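Local coordinates for capsid protein (Pseudomonas phage PP7, PDB 2QUD) that self-assembles as dimers into a T=3 icosahedral capsid, packages the RNA genome by binding its packaging signals and represses translation of the viral replicase, at residues A[21-25]-A[26-30]; A[36-39]-A[40-43]; A[48-51]-A[52-56]; A[96-99]-A[100-103]. One frame throughout, in Å; residues are numbered along the deposited sequence. Where two conformers were deposited one is given.

Interaction 1: A[21-25]-A[26-30]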
loop_
_atom_site.group_PDB
_atom_site.type_symbol
_atom_site.label_atom_id
_atom_site.label_comp_id
_atom_site.label_asym_id
_atom_site.label_seq_id
_atom_site.Cartn_x
_atom_site.Cartn_y
_atom_site.Cartn_z
ATOM N N GLU A 21 -5.029 17.891 -5.399
ATOM C CA GLU A 21 -5.166 17.390 -6.772
ATOM C C GLU A 21 -4.633 18.433 -7.759
ATOM O O GLU A 21 -5.044 19.607 -7.723
ATOM C CB GLU A 21 -6.605 17.053 -7.097
ATOM C CG GLU A 21 -6.793 16.148 -8.312
ATOM C CD GLU A 21 -8.256 15.873 -8.589
ATOM O OE1 GLU A 21 -8.679 14.682 -8.601
ATOM O OE2 GLU A 21 -8.976 16.851 -8.857
ATOM N N ILE A 22 -3.690 17.998 -8.603
ATOM C CA ILE A 22 -3.135 18.827 -9.671
ATOM C C ILE A 22 -3.472 18.342 -11.099
ATOM O O ILE A 22 -3.282 19.091 -12.071
ATOM C CB ILE A 22 -1.604 19.024 -9.490
ATOM C CG1 ILE A 22 -0.833 17.725 -9.558
ATOM C CG2 ILE A 22 -1.339 19.679 -8.097
ATOM C CD1 ILE A 22 0.654 17.916 -9.794
ATOM N N GLN A 23 -3.948 17.108 -11.228
ATOM C CA GLN A 23 -4.360 16.506 -12.503
ATOM C C GLN A 23 -5.477 15.491 -12.241
ATOM O O GLN A 23 -5.417 14.759 -11.244
ATOM C CB GLN A 23 -3.181 15.796 -13.168
ATOM C CG GLN A 23 -3.476 15.351 -14.582
ATOM C CD GLN A 23 -2.323 14.639 -15.202
ATOM O OE1 GLN A 23 -2.347 13.415 -15.374
ATOM N NE2 GLN A 23 -1.299 15.387 -15.538
ATOM N N SER A 24 -6.493 15.509 -13.117
ATOM C CA SER A 24 -7.552 14.523 -13.106
ATOM C C SER A 24 -7.909 14.280 -14.570
ATOM O O SER A 24 -8.537 15.122 -15.203
ATOM C CB SER A 24 -8.757 15.009 -12.317
ATOM O OG SER A 24 -9.777 14.033 -12.337
ATOM N N THR A 25 -7.467 13.165 -15.117
ATOM C CA THR A 25 -7.721 12.883 -16.526
ATOM C C THR A 25 -8.431 11.536 -16.605
ATOM O O THR A 25 -8.650 10.876 -15.585
ATOM C CB THR A 25 -6.384 12.837 -17.379
ATOM O OG1 THR A 25 -5.525 11.813 -16.870
ATOM C CG2 THR A 25 -5.637 14.158 -17.320
ATOM N N ALA A 26 -8.745 11.106 -17.823
ATOM C CA ALA A 26 -9.343 9.795 -18.042
ATOM C C ALA A 26 -8.481 8.706 -17.391
ATOM O O ALA A 26 -9.012 7.778 -16.777
ATOM C CB ALA A 26 -9.510 9.537 -19.537
ATOM N N ASP A 27 -7.151 8.855 -17.467
ATOM C CA ASP A 27 -6.241 7.781 -17.050
ATOM C C ASP A 27 -5.799 7.833 -15.596
ATOM O O ASP A 27 -5.558 6.796 -15.013
ATOM C CB ASP A 27 -5.016 7.735 -17.942
ATOM C CG ASP A 27 -5.325 7.242 -19.353
ATOM O OD1 ASP A 27 -6.302 6.474 -19.615
ATOM O OD2 ASP A 27 -4.524 7.599 -20.218
ATOM N N ARG A 28 -5.646 9.005 -15.008
ATOM C CA ARG A 28 -5.194 9.043 -13.626
ATOM C C ARG A 28 -5.454 10.358 -12.934
ATOM O O ARG A 28 -5.704 11.386 -13.591
ATOM C CB ARG A 28 -3.703 8.751 -13.553
ATOM C CG ARG A 28 -2.837 9.800 -14.189
ATOM C CD ARG A 28 -1.385 9.364 -14.397
ATOM N NE ARG A 28 -1.252 8.115 -15.149
ATOM C CZ ARG A 28 -1.449 8.000 -16.466
ATOM N NH1 ARG A 28 -1.817 9.030 -17.231
ATOM N NH2 ARG A 28 -1.285 6.825 -17.042
ATOM N N GLN A 29 -5.364 10.341 -11.606
ATOM C CA GLN A 29 -5.278 11.541 -10.813
ATOM C C GLN A 29 -3.873 11.670 -10.272
ATOM O O GLN A 29 -3.227 10.674 -10.007
ATOM C CB GLN A 29 -6.235 11.500 -9.626
ATOM C CG GLN A 29 -7.663 11.404 -9.994
ATOM C CD GLN A 29 -8.497 10.942 -8.836
ATOM O OE1 GLN A 29 -8.684 9.735 -8.651
ATOM N NE2 GLN A 29 -8.928 11.884 -8.001
ATOM N N ILE A 30 -3.421 12.907 -10.072
ATOM C CA ILE A 30 -2.146 13.200 -9.419
ATOM C C ILE A 30 -2.430 14.226 -8.345
ATOM O O ILE A 30 -3.115 15.243 -8.621
ATOM C CB ILE A 30 -1.055 13.716 -10.393
ATOM C CG1 ILE A 30 -0.850 12.728 -11.542
ATOM C CG2 ILE A 30 0.256 13.907 -9.644
ATOM C CD1 ILE A 30 0.229 13.168 -12.474
HETATM O O HOH W 1 -0.634 11.918 -16.820
#

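Interaction 2: A[36-39]-A[40-43]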
loop_
_atom_site.group_PDB
_atom_site.type_symbol
_atom_site.label_atom_id
_atom_site.label_comp_id
_atom_site.label_asym_id
_atom_site.label_seq_id
_atom_site.Cartn_x
_atom_site.Cartn_y
_atom_site.Cartn_z
ATOM N N GLY A 36 6.998 23.984 -0.125
ATOM C CA GLY A 36 8.372 24.008 -0.597
ATOM C C GLY A 36 8.532 24.182 -2.105
ATOM O O GLY A 36 7.569 24.419 -2.795
ATOM N N PRO A 37 9.754 24.032 -2.631
ATOM C CA PRO A 37 9.933 24.206 -4.073
ATOM C C PRO A 37 9.219 23.111 -4.824
ATOM O O PRO A 37 8.942 22.068 -4.249
ATOM C CB PRO A 37 11.441 24.084 -4.283
ATOM C CG PRO A 37 11.968 23.458 -3.052
ATOM C CD PRO A 37 11.010 23.693 -1.938
ATOM N N LEU A 38 8.925 23.336 -6.102
ATOM C CA LEU A 38 8.172 22.317 -6.857
ATOM C C LEU A 38 8.898 20.991 -6.996
ATOM O O LEU A 38 8.304 19.924 -6.871
ATOM C CB LEU A 38 7.743 22.817 -8.241
ATOM C CG LEU A 38 6.298 23.320 -8.256
ATOM C CD1 LEU A 38 6.227 24.691 -7.602
ATOM C CD2 LEU A 38 5.766 23.331 -9.670
ATOM N N VAL A 39 10.195 21.063 -7.239
ATOM C CA VAL A 39 11.009 19.875 -7.373
ATOM C C VAL A 39 11.052 19.202 -6.006
ATOM O O VAL A 39 11.418 19.816 -4.999
ATOM C CB VAL A 39 12.448 20.199 -7.854
ATOM C CG1 VAL A 39 13.367 19.015 -7.687
ATOM C CG2 VAL A 39 12.422 20.664 -9.309
ATOM N N GLY A 40 10.677 17.935 -6.010
ATOM C CA GLY A 40 10.750 17.107 -4.831
ATOM C C GLY A 40 9.495 17.047 -3.990
ATOM O O GLY A 40 9.512 16.405 -2.946
ATOM N N ARG A 41 8.418 17.715 -4.416
ATOM C CA ARG A 41 7.156 17.651 -3.668
ATOM C C ARG A 41 6.651 16.208 -3.675
ATOM O O ARG A 41 6.692 15.525 -4.709
ATOM C CB ARG A 41 6.055 18.557 -4.209
ATOM C CG ARG A 41 6.340 20.021 -3.983
ATOM C CD ARG A 41 5.335 20.919 -4.629
ATOM N NE ARG A 41 5.510 22.294 -4.173
ATOM C CZ ARG A 41 4.696 23.310 -4.441
ATOM N NH1 ARG A 41 3.628 23.143 -5.196
ATOM N NH2 ARG A 41 4.932 24.510 -3.904
ATOM N N LEU A 42 6.153 15.812 -2.511
ATOM C CA LEU A 42 5.470 14.514 -2.333
ATOM C C LEU A 42 4.327 14.428 -3.323
ATOM O O LEU A 42 3.568 15.387 -3.464
ATOM C CB LEU A 42 4.929 14.404 -0.921
ATOM C CG LEU A 42 4.266 13.079 -0.531
ATOM C CD1 LEU A 42 5.302 11.923 -0.556
ATOM C CD2 LEU A 42 3.649 13.245 0.846
ATOM N N ARG A 43 4.239 13.273 -4.009
ATOM C CA ARG A 43 3.287 12.994 -5.073
ATOM C C ARG A 43 2.514 11.698 -4.800
ATOM O O ARG A 43 3.126 10.718 -4.402
ATOM C CB ARG A 43 4.040 12.786 -6.391
ATOM C CG ARG A 43 3.240 13.109 -7.650
ATOM C CD ARG A 43 3.560 14.522 -8.151
ATOM N NE ARG A 43 3.563 14.618 -9.611
ATOM C CZ ARG A 43 4.034 15.651 -10.314
ATOM N NH1 ARG A 43 3.978 15.612 -11.641
ATOM N NH2 ARG A 43 4.552 16.728 -9.721
#

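Interaction 3: A[48-51]-A[52-56]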
loop_
_atom_site.group_PDB
_atom_site.type_symbol
_atom_site.label_atom_id
_atom_site.label_comp_id
_atom_site.label_asym_id
_atom_site.label_seq_id
_atom_site.Cartn_x
_atom_site.Cartn_y
_atom_site.Cartn_z
ATOM N N LEU A 48 -8.091 4.009 -11.347
ATOM C CA LEU A 48 -9.122 3.030 -11.099
ATOM C C LEU A 48 -9.609 2.611 -12.482
ATOM O O LEU A 48 -10.132 3.450 -13.221
ATOM C CB LEU A 48 -10.245 3.656 -10.302
ATOM C CG LEU A 48 -11.533 2.866 -10.049
ATOM C CD1 LEU A 48 -11.238 1.467 -9.520
ATOM C CD2 LEU A 48 -12.423 3.695 -9.085
ATOM N N ARG A 49 -9.379 1.362 -12.874
ATOM C CA ARG A 49 -9.817 0.910 -14.207
ATOM C C ARG A 49 -10.396 -0.501 -14.159
ATOM O O ARG A 49 -9.867 -1.378 -13.455
ATOM C CB ARG A 49 -8.654 0.996 -15.215
ATOM C CG ARG A 49 -7.433 0.130 -14.874
ATOM C CD ARG A 49 -6.212 0.452 -15.760
ATOM N NE ARG A 49 -5.433 1.625 -15.311
ATOM C CZ ARG A 49 -5.287 2.793 -15.958
ATOM N NH1 ARG A 49 -5.850 3.038 -17.146
ATOM N NH2 ARG A 49 -4.542 3.756 -15.405
ATOM N N GLN A 50 -11.452 -0.723 -14.945
ATOM C CA GLN A 50 -12.058 -2.012 -15.044
ATOM C C GLN A 50 -11.080 -2.830 -15.853
ATOM O O GLN A 50 -10.438 -2.323 -16.787
ATOM C CB GLN A 50 -13.355 -2.009 -15.835
ATOM C CG GLN A 50 -14.502 -1.223 -15.291
ATOM C CD GLN A 50 -15.767 -1.533 -16.071
ATOM O OE1 GLN A 50 -16.111 -0.847 -17.038
ATOM N NE2 GLN A 50 -16.429 -2.611 -15.691
ATOM N N ASN A 51 -11.025 -4.114 -15.565
ATOM C CA ASN A 51 -10.364 -5.036 -16.496
ATOM C C ASN A 51 -11.113 -5.177 -17.830
ATOM O O ASN A 51 -12.244 -4.719 -18.008
ATOM C CB ASN A 51 -10.071 -6.379 -15.792
ATOM C CG ASN A 51 -11.314 -7.237 -15.576
ATOM O OD1 ASN A 51 -12.458 -6.812 -15.813
ATOM N ND2 ASN A 51 -11.087 -8.483 -15.148
ATOM N N GLY A 52 -10.454 -5.794 -18.788
ATOM C CA GLY A 52 -11.056 -5.937 -20.088
ATOM C C GLY A 52 -12.379 -6.668 -20.121
ATOM O O GLY A 52 -13.306 -6.294 -20.865
ATOM N N ALA A 53 -12.465 -7.736 -19.329
ATOM C CA ALA A 53 -13.667 -8.555 -19.230
ATOM C C ALA A 53 -14.827 -7.918 -18.463
ATOM O O ALA A 53 -15.953 -8.440 -18.519
ATOM C CB ALA A 53 -13.319 -9.939 -18.625
ATOM N N LYS A 54 -14.542 -6.829 -17.737
ATOM C CA LYS A 54 -15.519 -6.120 -16.902
ATOM C C LYS A 54 -16.015 -7.019 -15.762
ATOM O O LYS A 54 -17.193 -6.989 -15.396
ATOM C CB LYS A 54 -16.683 -5.571 -17.744
ATOM C CG LYS A 54 -16.216 -4.665 -18.894
ATOM C CD LYS A 54 -17.323 -4.356 -19.884
ATOM C CE LYS A 54 -17.010 -3.092 -20.694
ATOM N NZ LYS A 54 -15.568 -2.969 -21.080
ATOM N N THR A 55 -15.094 -7.807 -15.211
ATOM C CA THR A 55 -15.368 -8.655 -14.049
ATOM C C THR A 55 -14.643 -8.200 -12.780
ATOM O O THR A 55 -14.889 -8.762 -11.709
ATOM C CB THR A 55 -14.945 -10.092 -14.312
ATOM O OG1 THR A 55 -13.541 -10.137 -14.611
ATOM C CG2 THR A 55 -15.756 -10.691 -15.446
ATOM N N ALA A 56 -13.734 -7.231 -12.901
ATOM C CA ALA A 56 -12.949 -6.770 -11.766
ATOM C C ALA A 56 -12.529 -5.345 -12.031
ATOM O O ALA A 56 -12.603 -4.828 -13.143
ATOM C CB ALA A 56 -11.739 -7.627 -11.562
HETATM O O HOH W 2 -15.853 -4.415 -14.034
HETATM O O HOH W 3 -13.216 -2.712 -19.726
#

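Interaction 4: A[96-99]-A[100-103]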
loop_
_atom_site.group_PDB
_atom_site.type_symbol
_atom_site.label_atom_id
_atom_site.label_comp_id
_atom_site.label_asym_id
_atom_site.label_seq_id
_atom_site.Cartn_x
_atom_site.Cartn_y
_atom_site.Cartn_z
ATOM N N SER A 96 -16.490 -8.391 2.041
ATOM C CA SER A 96 -15.193 -8.912 1.574
ATOM C C SER A 96 -14.215 -7.791 1.183
ATOM O O SER A 96 -13.025 -7.880 1.439
ATOM C CB SER A 96 -15.329 -9.895 0.388
ATOM O OG SER A 96 -15.795 -9.276 -0.796
ATOM N N ARG A 97 -14.738 -6.754 0.541
ATOM C CA ARG A 97 -13.932 -5.584 0.180
ATOM C C ARG A 97 -13.470 -4.855 1.437
ATOM O O ARG A 97 -12.304 -4.496 1.545
ATOM C CB ARG A 97 -14.712 -4.639 -0.726
ATOM C CG ARG A 97 -15.089 -5.250 -2.073
ATOM C CD ARG A 97 -15.700 -4.278 -3.024
ATOM N NE ARG A 97 -16.941 -3.660 -2.552
ATOM C CZ ARG A 97 -18.168 -4.145 -2.709
ATOM N NH1 ARG A 97 -18.403 -5.332 -3.273
ATOM N NH2 ARG A 97 -19.194 -3.434 -2.267
ATOM N N LYS A 98 -14.398 -4.650 2.384
ATOM C CA LYS A 98 -14.074 -4.022 3.671
ATOM C C LYS A 98 -13.047 -4.865 4.432
ATOM O O LYS A 98 -12.139 -4.311 5.041
ATOM C CB LYS A 98 -15.348 -3.775 4.480
ATOM C CG LYS A 98 -15.194 -3.297 5.892
ATOM C CD LYS A 98 -14.387 -2.048 6.121
ATOM C CE LYS A 98 -14.698 -1.522 7.524
ATOM N NZ LYS A 98 -13.739 -0.504 8.001
ATOM N N SER A 99 -13.145 -6.202 4.375
ATOM C CA SER A 99 -12.183 -7.070 5.044
ATOM C C SER A 99 -10.778 -6.917 4.446
ATOM O O SER A 99 -9.792 -6.813 5.163
ATOM C CB SER A 99 -12.626 -8.535 4.986
ATOM O OG SER A 99 -11.672 -9.393 5.590
ATOM N N LEU A 100 -10.696 -6.950 3.115
ATOM C CA LEU A 100 -9.400 -6.764 2.432
ATOM C C LEU A 100 -8.765 -5.432 2.887
ATOM O O LEU A 100 -7.575 -5.377 3.192
ATOM C CB LEU A 100 -9.587 -6.810 0.906
ATOM C CG LEU A 100 -8.296 -6.698 0.088
ATOM C CD1 LEU A 100 -7.511 -7.971 0.265
ATOM C CD2 LEU A 100 -8.614 -6.343 -1.390
ATOM N N TYR A 101 -9.558 -4.368 2.872
ATOM C CA TYR A 101 -9.128 -3.070 3.362
ATOM C C TYR A 101 -8.645 -3.103 4.836
ATOM O O TYR A 101 -7.536 -2.671 5.178
ATOM C CB TYR A 101 -10.276 -2.034 3.193
ATOM C CG TYR A 101 -9.912 -0.745 3.844
ATOM C CD1 TYR A 101 -9.025 0.153 3.245
ATOM C CD2 TYR A 101 -10.367 -0.434 5.137
ATOM C CE1 TYR A 101 -8.637 1.328 3.879
ATOM C CE2 TYR A 101 -9.955 0.739 5.779
ATOM C CZ TYR A 101 -9.080 1.617 5.160
ATOM O OH TYR A 101 -8.727 2.767 5.862
ATOM N N ASP A 102 -9.493 -3.607 5.718
ATOM C CA ASP A 102 -9.202 -3.649 7.135
ATOM C C ASP A 102 -7.929 -4.439 7.420
ATOM O O ASP A 102 -7.081 -4.049 8.241
ATOM C CB ASP A 102 -10.377 -4.278 7.875
ATOM C CG ASP A 102 -11.575 -3.331 8.065
ATOM O OD1 ASP A 102 -11.444 -2.093 7.884
ATOM O OD2 ASP A 102 -12.675 -3.833 8.429
ATOM N N LEU A 103 -7.807 -5.588 6.770
ATOM C CA LEU A 103 -6.591 -6.400 6.945
ATOM C C LEU A 103 -5.340 -5.699 6.408
ATOM O O LEU A 103 -4.264 -5.802 7.003
ATOM C CB LEU A 103 -6.758 -7.758 6.279
ATOM C CG LEU A 103 -7.783 -8.663 6.989
ATOM C CD1 LEU A 103 -8.184 -9.810 6.041
ATOM C CD2 LEU A 103 -7.232 -9.263 8.291
#

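Interaction 1: A[21-25]-A[26-30]
Gln23 and Ile30 form an antiparallel hydrogen-bonded pair, with Ile30 N bonded to Gln23 O at 3.0 Å, while Ser24 and Gln29 make the non-hydrogen-bonded pair next to it. Ile30 O takes Ile22 N at 2.8 Å and, more weakly, Gln23 N, so that two residues of one strand face a single residue of the other. This is a classic beta bulge in the hairpin of strands 15-24 and 29-32. At the loop end Thr25 N bonds to Arg28 O at 2.9 Å, and Thr25 OG1 adds a weak bond to the same oxygen. Ile30 packs between two neighbours: its CG2 branch meets Ile22 CG1 at 4.0 Å, whereas its CD1 lies against the amide of Gln23. That glutamine is extended, its CG anti to the backbone N (chi1 -171°), which carries OE1 alongside the Arg28 chain; a water 2.7 Å from Gln23 OE1 bridges weakly to Arg28 NH1. On the face bearing Ser24 and Gln29, the amide of Gln29 presents NE2 to Glu21 OE1 at 2.9 Å, nearly straight at 172° and in the amide plane, with the carboxylate turned 70° from it. Gln29 NE2 also hydrogen-bonds to Leu123 O of the second subunit, its strongest polar partner.

Interaction 2: A[36-39]-A[40-43]
Arg41 closes back over the residues that precede it, its guanidinium reaching Gly36 O, ahead of a type II beta turn from Leu38 to Arg41 that brings the arginine round. The turn belongs to the loop between strands 29-32 and 43-50. Its backbone bond, from Arg41 N to Leu38 O, is weak at 3.3 Å. Gly40 occupies the third position of the turn with a positive phi of 93°.

Arg41 grips Gly36 O side-on with two nitrogens: NH2 makes the shorter bond at 2.9 Å, nearly in line with the C=O bond, and NE lies at 3.3 Å, above the carbonyl plane. The oxygen lies close to the guanidinium plane for both, so the pair should restrain rotation of the group about its last bonds. Outside the two segments, Arg41 NH1 forms a salt bridge with Glu32, whose other carboxylate oxygen pairs, in the conformer modelled here, with Arg43, an RNA-binding residue. In that conformer one acidic side chain links the turn to the start of strand 43-50.

Van der Waals contact comes from the Leu38 side chain. Although its first bond leads away from the later residues, its CD1 branch turns back over one guanidinium face. The extended Arg41 chain (chi2 174°, chi3 169°) carries its methylenes past two carbonyls before the charged end arrives beneath that methyl. Leu38 CD1 sits over the centre of the guanidinium, 3.8 Å from Arg41 CZ, while Arg41 CG comes within 3.3 Å of Pro37 O.

Interaction 3: A[48-51]-A[52-56]
Asn51 turns its amide inward over Lys54, Thr55 and Ala56, and the amide lies inside the turn between strands 43-50 and 56-68. With CG set between its own backbone N and carbonyl carbon (chi1 74°), the group folds over the chain that follows instead of extending outward. Both ends of the amide engage Thr55. Asn51 OD1 receives Thr55 N at 2.9 Å, in the carbonyl plane and on a lone pair, while Asn51 ND2 donates to Thr55 OG1 at 3.0 Å, almost straight and in the amide plane. This two-point grip fixes which way the amide is flipped. Ala56 N reaches the same OD1 at 3.2 Å, but from above the carbonyl plane, and the Ala56 methyl lies near ND2.

The backbone bonds frame the same turn. Asn51 to Lys54 form a type I beta turn, with Lys54 N bonded to Asn51 O at 3.1 Å, and Asn51 N closes the hairpin on Ala56 O at 3.0 Å.

On the solvent side Gln50 and Lys54 slant across one another, the amide NE2 of Gln50 lying 3.6 Å from Lys54 CB. The lysine chain bends at its last torsion, bringing NZ to a water that also donates to Asn51 O. Arg49 and Ala56 both bind RNA, and Arg49 pairs through the backbone with Arg58, another RNA-binding residue. Because one side-chain oxygen takes two successive backbone N-H groups and the amide nitrogen holds the threonine hydroxyl, the chain reversal leading into Ala56 is probably well ordered.

Interaction 4: A[96-99]-A[100-103]
This contact lies within a single alpha-helix, 94-109, which packs on the second subunit, and a salt bridge from Lys98 to Asp102 spans one of its turns. In the lysine conformer given, Lys98 NZ meets Asp102 OD1 at 2.8 Å, on the syn lone pair of the carboxylate. The lysine leaves the helix with CG anti to the backbone N (chi1 173°), then bends at chi2 (55°), which brings its outer methylenes slanting across the carboxylate: Lys98 CE is 3.2 Å from Asp102 OD2. The ammonium also pairs with Glu114 of the second subunit, so its positive charge is probably balanced by acids of both chains.

Regular i to i+4 backbone bonds run from Leu100 N to Ser96 O at 3.0 Å through to Leu103 N to Ser99 O at 2.8 Å. In the leviviral coat protein fold, a helical C-terminal part of each chain follows the sheet and reaches across the partner subunit, and the surroundings of this helix fit that arrangement. Leu100 is buried against Val86 and Ile88 of its own strand 76-89, whereas Tyr101 OH bonds to Val108 O of the second subunit and Arg97 NE to Val118 O of that subunit.

Ser99 and Leu103 meet one turn apart on another side of the helix. The leucine's CD1 branch approaches both Ser99 O and, in the serine conformer given, the hydroxyl, lying 3.5 Å from Ser99 OG. That hydroxyl itself bonds to Gln65 of the second subunit, and Leu103 packs on the same glutamine, whose NE2 also donates to Ser96 O.

From the N terminus the four contacts come in series, none nested and none crossing. Interaction 1 closes the hairpin between strands 15-24 and 29-32; interaction 2 folds the longer loop from 29-32 to 43-50; interaction 3 turns 43-50 into 56-68. All three therefore shape connections between neighbouring strands of one antiparallel sheet. In the conformers given, interaction 1 touches both successors: Ile30 CG2 packs 3.4 Å from Arg43 NE of interaction 2, and the Asp27 carbonyl lies beside the Arg49 guanidinium of interaction 3. Interactions 2 and 3 sit about 33 Å apart, centre to centre, on opposite sides of the chain's centre. Interaction 4, beyond the sheet, belongs to helix 94-109, which packs against the second subunit.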